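Local coordinates for possible protein of nuclear scaffold (Encephalitozoon cuniculi, PDB 3KAE) that is the Cdc27 subunit of the anaphase-promoting complex, its N-terminal domain a homodimeric tetratricopeptide-repeat structure that probably binds partner proteins, at residues Y18-I22 / V42-E48; E179-D183 / L195-Y199; F187-L191 / R217-M223. All coordinates share one frame; numbering follows the deposited sequence.

Contact 1: Y18-I22 / V42-E48; sequences YETAI and VLYLNGE
With CG anti to its carbonyl carbon (chi1 -68°), Tyr18 extends its ring from helix 18-31 across Leu45, near the end of helix 36-45; Ile22, one turn on, uses the same setting of CG1 (chi1 -68°) to bring its chain against Val42 and Leu43. This is helix-against-helix packing in the alpha-helical tetratricopeptide-repeat architecture of the Cdc27 N-terminal domain, with Tyr18, Ala21 and Ile22 on one side meeting Val42, Leu43 and Leu45 on the other.

The tyrosine makes a CH-pi contact: Leu45 CB stands over one face of the ring, 3.9 Å from its centroid and 20° off the normal, and the leucine side chain runs transverse to that of the tyrosine. Tyr18 CE2 also approaches the backbone Leu45 O at 3.4 Å, while the phenolic OH is hydrogen-bonded to Arg16. Beside this pair, Asn46 CB packs 3.8 Å from Tyr18 CB.

Val42 wedges against Ala21 and Ile22. Its CG1 branch is 3.4 Å from Ala21 CB and equally near Ile22 CG1, closer than usual for carbon atoms. Ile13 of helix 5-14 also touches Val42.

Asn46 leaves the helical path, and Gly47, at positive phi, is the C-prime residue of a Schellman motif in which Glu48 N bonds to Leu43 O and Gly47 N to Tyr44 O. The turn delivers Glu48 to the N-cap position of helix 49-57, where its carboxylate forms a salt bridge with Arg51. Tyr209 of the second subunit packs on Ile22. At the isoleucine tip, Ile22 CD1 meets Leu43 CD1 at 3.6 Å.

Contact 2: E179-D183 / L195-Y199; sequences EYVSD and LVKKY
Asp183 OD2 receives two donors from helix 193-200: Lys198 NZ at 2.6 Å and, also at 2.6 Å, Tyr199 OH. The ammonium group uses the syn lone pair of the carboxylate oxygen, whereas the phenol comes from above the carboxylate plane, 40° out of it. Carboxylate and tyrosine ring stand nearly perpendicular, their planes 82° apart, with OD2 near the ring's edge. The same Lys198 NZ also binds Glu179 OE2 at 2.8 Å, on its anti lone pair, which completes a salt-bridge network of one lysine and two acids.

The network joins two consecutive helices of the tetratricopeptide-repeat domain, 176-190 and 193-200, whose short segments run roughly antiparallel, at 147°. The acids are one helical turn apart on the first of them, so both can face a single lysine. Lys198 spans the gap with an almost fully extended chain, and Glu179 is likewise stretched beyond CG. The reach suits the wide spacing of the axes, 12.1 Å at closest approach.

Further out, Leu195 CD2 packs against the backbone Asp183 O at 3.5 Å, and the edge of the Tyr180 ring receives Tyr199 CE1. Phe210 of helix 206-220 stacks on the Tyr199 ring, backing the phenol that holds the aspartate. Tyr180 turns its hydroxyl to Glu151, and its ring meets Phe23 of the second subunit edge-to-face, linking this helical pair to the dimer interface.

Two donors on one oxygen of a buried aspartate, one of them cationic, would be expected to favour the ionised carboxylate, while the lysine would partly offset the negative charge of the two acids.

Contact 3: F187-L191 / R217-M223; sequences FHESL and RYFNLGM
Aromatic packing joins Phe187 to Tyr218: the edge of the phenylalanine points toward the tyrosine face in an offset edge-to-face pair, with centroids 5.5 Å apart and planes at 83°. Phe187 CZ comes within 3.6 Å of Tyr218 CZ. Val196 of helix 193-200 touches both residues, so three helices of this helical-repeat domain converge here.

The aliphatic group gathers around Leu191, which follows helix 176-190 with positive phi. Its CD2 branch meets Leu221 CD1 at 3.7 Å and Met223 CE at 3.5 Å, both tip to tip. Gly222, in a Schellman motif, ends helix 206-220 and turns the chain so that Met223 becomes the N-cap of helix 224-237.

Polar contact centres on Arg217, bent at chi2 (59°) so that its guanidinium reaches the carbonyl of His188. Arg217 NE donates to the backbone His188 O at 3.2 Å, with an N-H...acceptor angle of 148°, and NH2 adds a weak bond to the same oxygen. The imidazole is modelled so close to the guanidinium that their mutual placement is doubtful. A cation placed at the C-terminal end of helix 176-190 would probably interact favourably with the helix dipole.

How the contacts relate
Contact 1 comes first along the chain and is complete before either of the others begins; it lies across the chain's centre from them, its own centre about 40 Å from that of contact 2 and about 44 Å from that of contact 3. Contacts 2 and 3 are neighbours, with centres about 14 Å apart. They share helix 176-190, which meets helix 193-200 in contact 2 and helix 206-220 in contact 3, so their segments interleave in sequence, and Leu195 packs at Phe187 where the two adjoin. As expected of a tetratricopeptide-repeat fold, these contacts are between helices near in sequence, while the second subunit reaches contacts 1 and 2 but leaves contact 3 untouched.

Contact 1: Y18-I22 / V42-E48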
loop_
_atom_site.group_PDB
_atom_site.type_symbol
_atom_site.label_atom_id
_atom_site.label_comp_id
_atom_site.label_asym_id
_atom_site.label_seq_id
_atom_site.Cartn_x
_atom_site.Cartn_y
_atom_site.Cartn_z
ATOM N N TYR C 18 9.249 1.321 -2.704
ATOM C CA TYR C 18 9.129 -0.069 -2.290
ATOM C C TYR C 18 10.288 -0.914 -2.819
ATOM O O TYR C 18 10.765 -1.795 -2.116
ATOM C CB TYR C 18 7.761 -0.649 -2.714
ATOM C CG TYR C 18 6.545 -0.046 -1.981
ATOM C CD1 TYR C 18 6.606 0.238 -0.616
ATOM C CD2 TYR C 18 5.330 0.204 -2.654
ATOM C CE1 TYR C 18 5.522 0.765 0.062
ATOM C CE2 TYR C 18 4.219 0.749 -1.972
ATOM C CZ TYR C 18 4.331 1.012 -0.613
ATOM O OH TYR C 18 3.276 1.533 0.095
ATOM N N GLU C 19 10.738 -0.643 -4.044
ATOM C CA GLU C 19 11.925 -1.327 -4.602
ATOM C C GLU C 19 13.125 -1.253 -3.651
ATOM O O GLU C 19 13.776 -2.252 -3.348
ATOM C CB GLU C 19 12.301 -0.759 -5.967
ATOM C CG GLU C 19 11.216 -0.936 -7.050
ATOM C CD GLU C 19 10.805 -2.384 -7.238
ATOM O OE1 GLU C 19 11.494 -3.274 -6.708
ATOM O OE2 GLU C 19 9.789 -2.638 -7.919
ATOM N N THR C 20 13.397 -0.075 -3.127
ATOM C CA THR C 20 14.462 0.047 -2.144
ATOM C C THR C 20 14.189 -0.811 -0.918
ATOM O O THR C 20 15.078 -1.480 -0.412
ATOM C CB THR C 20 14.653 1.503 -1.724
ATOM O OG1 THR C 20 15.017 2.262 -2.874
ATOM C CG2 THR C 20 15.707 1.629 -0.672
ATOM N N ALA C 21 12.954 -0.798 -0.441
ATOM C CA ALA C 21 12.595 -1.537 0.766
ATOM C C ALA C 21 12.708 -3.034 0.557
ATOM O O ALA C 21 13.110 -3.763 1.453
ATOM C CB ALA C 21 11.158 -1.164 1.206
ATOM N N ILE C 22 12.287 -3.491 -0.613
ATOM C CA ILE C 22 12.405 -4.884 -0.978
ATOM C C ILE C 22 13.918 -5.266 -1.046
ATOM O O ILE C 22 14.354 -6.275 -0.482
ATOM C CB ILE C 22 11.667 -5.143 -2.306
ATOM C CG1 ILE C 22 10.144 -4.969 -2.098
ATOM C CG2 ILE C 22 11.971 -6.534 -2.828
ATOM C CD1 ILE C 22 9.327 -4.919 -3.380
ATOM N N VAL C 42 6.355 -5.709 2.504
ATOM C CA VAL C 42 6.792 -4.756 1.498
ATOM C C VAL C 42 6.496 -5.276 0.098
ATOM O O VAL C 42 6.124 -4.520 -0.803
ATOM C CB VAL C 42 8.272 -4.384 1.690
ATOM C CG1 VAL C 42 8.742 -3.475 0.573
ATOM C CG2 VAL C 42 8.474 -3.717 3.041
ATOM N N LEU C 43 6.609 -6.583 -0.075
ATOM C CA LEU C 43 6.270 -7.202 -1.355
ATOM C C LEU C 43 4.758 -7.065 -1.614
ATOM O O LEU C 43 4.321 -6.802 -2.746
ATOM C CB LEU C 43 6.672 -8.680 -1.319
ATOM C CG LEU C 43 7.559 -9.346 -2.384
ATOM C CD1 LEU C 43 8.489 -8.390 -3.085
ATOM C CD2 LEU C 43 8.373 -10.480 -1.746
ATOM N N TYR C 44 3.960 -7.259 -0.563
ATOM C CA TYR C 44 2.509 -7.102 -0.677
ATOM C C TYR C 44 2.216 -5.658 -1.079
ATOM O O TYR C 44 1.517 -5.407 -2.058
ATOM C CB TYR C 44 1.786 -7.464 0.630
ATOM C CG TYR C 44 0.297 -7.177 0.558
ATOM C CD1 TYR C 44 -0.595 -8.133 0.069
ATOM C CD2 TYR C 44 -0.213 -5.934 0.926
ATOM C CE1 TYR C 44 -1.945 -7.873 -0.025
ATOM C CE2 TYR C 44 -1.573 -5.672 0.851
ATOM C CZ TYR C 44 -2.429 -6.643 0.371
ATOM O OH TYR C 44 -3.766 -6.384 0.265
ATOM N N LEU C 45 2.799 -4.713 -0.352
ATOM C CA LEU C 45 2.582 -3.303 -0.638
ATOM C C LEU C 45 2.944 -2.936 -2.068
ATOM O O LEU C 45 2.355 -2.026 -2.648
ATOM C CB LEU C 45 3.341 -2.419 0.344
ATOM C CG LEU C 45 2.829 -2.478 1.786
ATOM C CD1 LEU C 45 3.816 -1.785 2.739
ATOM C CD2 LEU C 45 1.404 -1.873 1.898
ATOM N N ASN C 46 3.906 -3.652 -2.643
ATOM C CA ASN C 46 4.366 -3.332 -3.985
ATOM C C ASN C 46 3.537 -4.038 -5.040
ATOM O O ASN C 46 3.857 -4.002 -6.229
ATOM C CB ASN C 46 5.853 -3.659 -4.145
ATOM C CG ASN C 46 6.449 -3.043 -5.391
ATOM O OD1 ASN C 46 7.233 -3.679 -6.113
ATOM N ND2 ASN C 46 6.074 -1.798 -5.663
ATOM N N GLY C 47 2.472 -4.699 -4.591
ATOM C CA GLY C 47 1.550 -5.384 -5.483
ATOM C C GLY C 47 2.023 -6.752 -5.943
ATOM O O GLY C 47 1.476 -7.292 -6.903
ATOM N N GLU C 48 3.019 -7.320 -5.256
ATOM C CA GLU C 48 3.608 -8.595 -5.681
ATOM C C GLU C 48 3.186 -9.763 -4.802
ATOM O O GLU C 48 3.947 -10.238 -3.952
ATOM C CB GLU C 48 5.140 -8.500 -5.743
ATOM C CG GLU C 48 5.640 -7.407 -6.663
ATOM C CD GLU C 48 7.150 -7.398 -6.796
ATOM O OE1 GLU C 48 7.808 -6.482 -6.240
ATOM O OE2 GLU C 48 7.681 -8.323 -7.449
#

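Contact 2: E179-D183 / L195-Y199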
loop_
_atom_site.group_PDB
_atom_site.type_symbol
_atom_site.label_atom_id
_atom_site.label_comp_id
_atom_site.label_asym_id
_atom_site.label_seq_id
_atom_site.Cartn_x
_atom_site.Cartn_y
_atom_site.Cartn_z
ATOM N N GLU C 179 -23.676 6.578 14.372
ATOM C CA GLU C 179 -24.811 7.417 14.001
ATOM C C GLU C 179 -25.151 7.240 12.522
ATOM O O GLU C 179 -26.310 7.294 12.127
ATOM C CB GLU C 179 -24.493 8.880 14.299
ATOM C CG GLU C 179 -25.461 9.861 13.680
ATOM C CD GLU C 179 -25.180 11.284 14.102
ATOM O OE1 GLU C 179 -24.241 11.480 14.907
ATOM O OE2 GLU C 179 -25.895 12.196 13.627
ATOM N N TYR C 180 -24.129 7.024 11.699
ATOM C CA TYR C 180 -24.347 6.821 10.272
ATOM C C TYR C 180 -25.119 5.533 10.038
ATOM O O TYR C 180 -25.987 5.450 9.161
ATOM C CB TYR C 180 -23.024 6.784 9.519
ATOM C CG TYR C 180 -23.087 6.069 8.189
ATOM C CD1 TYR C 180 -22.824 4.713 8.101
ATOM C CD2 TYR C 180 -23.401 6.752 7.018
ATOM C CE1 TYR C 180 -22.869 4.048 6.880
ATOM C CE2 TYR C 180 -23.460 6.093 5.794
ATOM C CZ TYR C 180 -23.191 4.742 5.740
ATOM O OH TYR C 180 -23.237 4.089 4.540
ATOM N N VAL C 181 -24.790 4.528 10.836
ATOM C CA VAL C 181 -25.471 3.256 10.763
ATOM C C VAL C 181 -26.922 3.380 11.251
ATOM O O VAL C 181 -27.829 2.846 10.631
ATOM C CB VAL C 181 -24.751 2.196 11.603
ATOM C CG1 VAL C 181 -25.411 0.844 11.423
ATOM C CG2 VAL C 181 -23.268 2.122 11.228
ATOM N N SER C 182 -27.122 4.080 12.364
ATOM C CA SER C 182 -28.451 4.321 12.906
ATOM C C SER C 182 -29.342 4.987 11.864
ATOM O O SER C 182 -30.480 4.556 11.630
ATOM C CB SER C 182 -28.362 5.212 14.142
ATOM O OG SER C 182 -27.450 4.693 15.090
ATOM N N ASP C 183 -28.817 6.045 11.250
ATOM C CA ASP C 183 -29.561 6.796 10.259
ATOM C C ASP C 183 -29.957 5.914 9.094
ATOM O O ASP C 183 -31.096 5.986 8.601
ATOM C CB ASP C 183 -28.756 7.994 9.774
ATOM C CG ASP C 183 -28.577 9.045 10.850
ATOM O OD1 ASP C 183 -29.083 8.851 11.975
ATOM O OD2 ASP C 183 -27.926 10.072 10.570
ATOM N N LEU C 195 -33.587 12.963 6.708
ATOM C CA LEU C 195 -32.313 12.246 6.753
ATOM C C LEU C 195 -31.494 12.513 5.491
ATOM O O LEU C 195 -30.294 12.814 5.564
ATOM C CB LEU C 195 -32.547 10.740 6.933
ATOM C CG LEU C 195 -32.130 10.056 8.250
ATOM C CD1 LEU C 195 -31.972 11.028 9.419
ATOM C CD2 LEU C 195 -33.081 8.909 8.623
ATOM N N VAL C 196 -32.158 12.407 4.342
ATOM C CA VAL C 196 -31.541 12.664 3.043
ATOM C C VAL C 196 -30.989 14.075 2.948
ATOM O O VAL C 196 -29.909 14.296 2.413
ATOM C CB VAL C 196 -32.560 12.489 1.900
ATOM C CG1 VAL C 196 -31.929 12.890 0.570
ATOM C CG2 VAL C 196 -33.076 11.058 1.852
ATOM N N LYS C 197 -31.753 15.031 3.456
ATOM C CA LYS C 197 -31.361 16.432 3.419
ATOM C C LYS C 197 -30.189 16.664 4.363
ATOM O O LYS C 197 -29.309 17.468 4.084
ATOM C CB LYS C 197 -32.548 17.321 3.804
ATOM N N LYS C 198 -30.183 15.944 5.477
ATOM C CA LYS C 198 -29.124 16.062 6.463
ATOM C C LYS C 198 -27.762 15.642 5.887
ATOM O O LYS C 198 -26.749 16.308 6.104
ATOM C CB LYS C 198 -29.457 15.207 7.684
ATOM C CG LYS C 198 -28.249 14.874 8.562
ATOM C CD LYS C 198 -28.561 13.750 9.540
ATOM C CE LYS C 198 -27.453 13.621 10.583
ATOM N NZ LYS C 198 -27.682 12.514 11.554
ATOM N N TYR C 199 -27.749 14.541 5.143
ATOM C CA TYR C 199 -26.515 13.998 4.575
ATOM C C TYR C 199 -26.169 14.606 3.217
ATOM O O TYR C 199 -25.082 14.389 2.693
ATOM C CB TYR C 199 -26.610 12.477 4.460
ATOM C CG TYR C 199 -26.384 11.764 5.774
ATOM C CD1 TYR C 199 -25.109 11.357 6.147
ATOM C CD2 TYR C 199 -27.437 11.504 6.645
ATOM C CE1 TYR C 199 -24.886 10.712 7.345
ATOM C CE2 TYR C 199 -27.223 10.855 7.857
ATOM C CZ TYR C 199 -25.926 10.458 8.194
ATOM O OH TYR C 199 -25.652 9.813 9.381
#

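Contact 3: F187-L191 / R217-M223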
loop_
_atom_site.group_PDB
_atom_site.type_symbol
_atom_site.label_atom_id
_atom_site.label_comp_id
_atom_site.label_asym_id
_atom_site.label_seq_id
_atom_site.Cartn_x
_atom_site.Cartn_y
_atom_site.Cartn_z
ATOM N N PHE C 187 -33.527 5.130 7.746
ATOM C CA PHE C 187 -33.943 5.598 6.437
ATOM C C PHE C 187 -34.487 4.432 5.630
ATOM O O PHE C 187 -35.433 4.594 4.855
ATOM C CB PHE C 187 -32.821 6.294 5.671
ATOM C CG PHE C 187 -33.161 6.548 4.229
ATOM C CD1 PHE C 187 -32.824 5.621 3.252
ATOM C CD2 PHE C 187 -33.882 7.688 3.858
ATOM C CE1 PHE C 187 -33.164 5.836 1.926
ATOM C CE2 PHE C 187 -34.216 7.916 2.537
ATOM C CZ PHE C 187 -33.853 6.987 1.561
ATOM N N HIS C 188 -33.898 3.256 5.822
ATOM C CA HIS C 188 -34.305 2.095 5.053
ATOM C C HIS C 188 -35.797 1.833 5.236
ATOM O O HIS C 188 -36.527 1.568 4.278
ATOM C CB HIS C 188 -33.531 0.853 5.468
ATOM C CG HIS C 188 -34.166 -0.417 5.000
ATOM N ND1 HIS C 188 -34.054 -0.869 3.701
ATOM C CD2 HIS C 188 -34.954 -1.308 5.644
ATOM C CE1 HIS C 188 -34.726 -1.999 3.573
ATOM N NE2 HIS C 188 -35.287 -2.284 4.738
ATOM N N GLU C 189 -36.247 1.907 6.480
ATOM C CA GLU C 189 -37.626 1.584 6.800
ATOM C C GLU C 189 -38.548 2.803 6.798
ATOM O O GLU C 189 -39.760 2.653 6.850
ATOM C CB GLU C 189 -37.710 0.840 8.138
ATOM N N SER C 190 -37.991 4.007 6.726
ATOM C CA SER C 190 -38.831 5.208 6.786
ATOM C C SER C 190 -38.707 6.122 5.570
ATOM O O SER C 190 -39.572 6.977 5.354
ATOM C CB SER C 190 -38.532 6.028 8.046
ATOM O OG SER C 190 -37.516 6.999 7.798
ATOM N N LEU C 191 -37.644 5.967 4.791
ATOM C CA LEU C 191 -37.417 6.831 3.637
ATOM C C LEU C 191 -37.431 8.300 4.031
ATOM O O LEU C 191 -37.780 9.154 3.223
ATOM C CB LEU C 191 -38.456 6.584 2.541
ATOM C CG LEU C 191 -38.383 5.254 1.785
ATOM C CD1 LEU C 191 -38.665 4.086 2.709
ATOM C CD2 LEU C 191 -39.380 5.271 0.640
ATOM N N ARG C 217 -31.804 2.038 -2.292
ATOM C CA ARG C 217 -33.060 1.683 -1.654
ATOM C C ARG C 217 -34.254 2.139 -2.493
ATOM O O ARG C 217 -35.223 1.394 -2.686
ATOM C CB ARG C 217 -33.154 2.321 -0.271
ATOM C CG ARG C 217 -34.466 2.039 0.437
ATOM C CD ARG C 217 -34.679 0.540 0.600
ATOM N NE ARG C 217 -35.834 0.259 1.457
ATOM C CZ ARG C 217 -36.533 -0.874 1.436
ATOM N NH1 ARG C 217 -36.206 -1.848 0.597
ATOM N NH2 ARG C 217 -37.555 -1.033 2.265
ATOM N N TYR C 218 -34.188 3.374 -2.977
ATOM C CA TYR C 218 -35.238 3.898 -3.829
ATOM C C TYR C 218 -35.465 3.013 -5.044
ATOM O O TYR C 218 -36.601 2.746 -5.418
ATOM C CB TYR C 218 -34.918 5.321 -4.279
ATOM C CG TYR C 218 -35.168 6.361 -3.221
ATOM C CD1 TYR C 218 -36.394 6.435 -2.577
ATOM C CD2 TYR C 218 -34.185 7.276 -2.871
ATOM C CE1 TYR C 218 -36.637 7.387 -1.602
ATOM C CE2 TYR C 218 -34.411 8.233 -1.898
ATOM C CZ TYR C 218 -35.649 8.291 -1.269
ATOM O OH TYR C 218 -35.902 9.242 -0.297
ATOM N N PHE C 219 -34.386 2.567 -5.675
ATOM C CA PHE C 219 -34.544 1.733 -6.855
ATOM C C PHE C 219 -35.269 0.431 -6.508
ATOM O O PHE C 219 -36.252 0.069 -7.158
ATOM C CB PHE C 219 -33.203 1.447 -7.519
ATOM C CG PHE C 219 -33.324 0.646 -8.775
ATOM C CD1 PHE C 219 -33.526 1.280 -9.998
ATOM C CD2 PHE C 219 -33.262 -0.743 -8.736
ATOM C CE1 PHE C 219 -33.644 0.543 -11.167
ATOM C CE2 PHE C 219 -33.378 -1.488 -9.898
ATOM C CZ PHE C 219 -33.570 -0.844 -11.119
ATOM N N ASN C 220 -34.780 -0.255 -5.477
ATOM C CA ASN C 220 -35.393 -1.489 -4.998
ATOM C C ASN C 220 -36.885 -1.330 -4.671
ATOM O O ASN C 220 -37.632 -2.308 -4.633
ATOM C CB ASN C 220 -34.646 -2.024 -3.772
ATOM C CG ASN C 220 -33.160 -2.232 -4.025
ATOM O OD1 ASN C 220 -32.679 -2.132 -5.157
ATOM N ND2 ASN C 220 -32.425 -2.526 -2.963
ATOM N N LEU C 221 -37.322 -0.100 -4.428
ATOM C CA LEU C 221 -38.731 0.147 -4.129
ATOM C C LEU C 221 -39.519 0.582 -5.362
ATOM O O LEU C 221 -40.714 0.838 -5.279
ATOM C CB LEU C 221 -38.890 1.194 -3.022
ATOM C CG LEU C 221 -38.289 0.864 -1.657
ATOM C CD1 LEU C 221 -38.802 1.837 -0.605
ATOM C CD2 LEU C 221 -38.591 -0.571 -1.264
ATOM N N GLY C 222 -38.846 0.672 -6.502
ATOM C CA GLY C 222 -39.508 1.067 -7.733
ATOM C C GLY C 222 -39.600 2.570 -7.924
ATOM O O GLY C 222 -39.975 3.041 -8.998
ATOM N N MET C 223 -39.260 3.327 -6.883
ATOM C CA MET C 223 -39.261 4.787 -6.954
ATOM C C MET C 223 -38.045 5.293 -7.734
ATOM O O MET C 223 -37.086 5.819 -7.151
ATOM C CB MET C 223 -39.275 5.386 -5.547
ATOM C CG MET C 223 -40.050 4.554 -4.529
ATOM S SD MET C 223 -40.326 5.373 -2.933
ATOM C CE MET C 223 -41.295 4.115 -2.101
#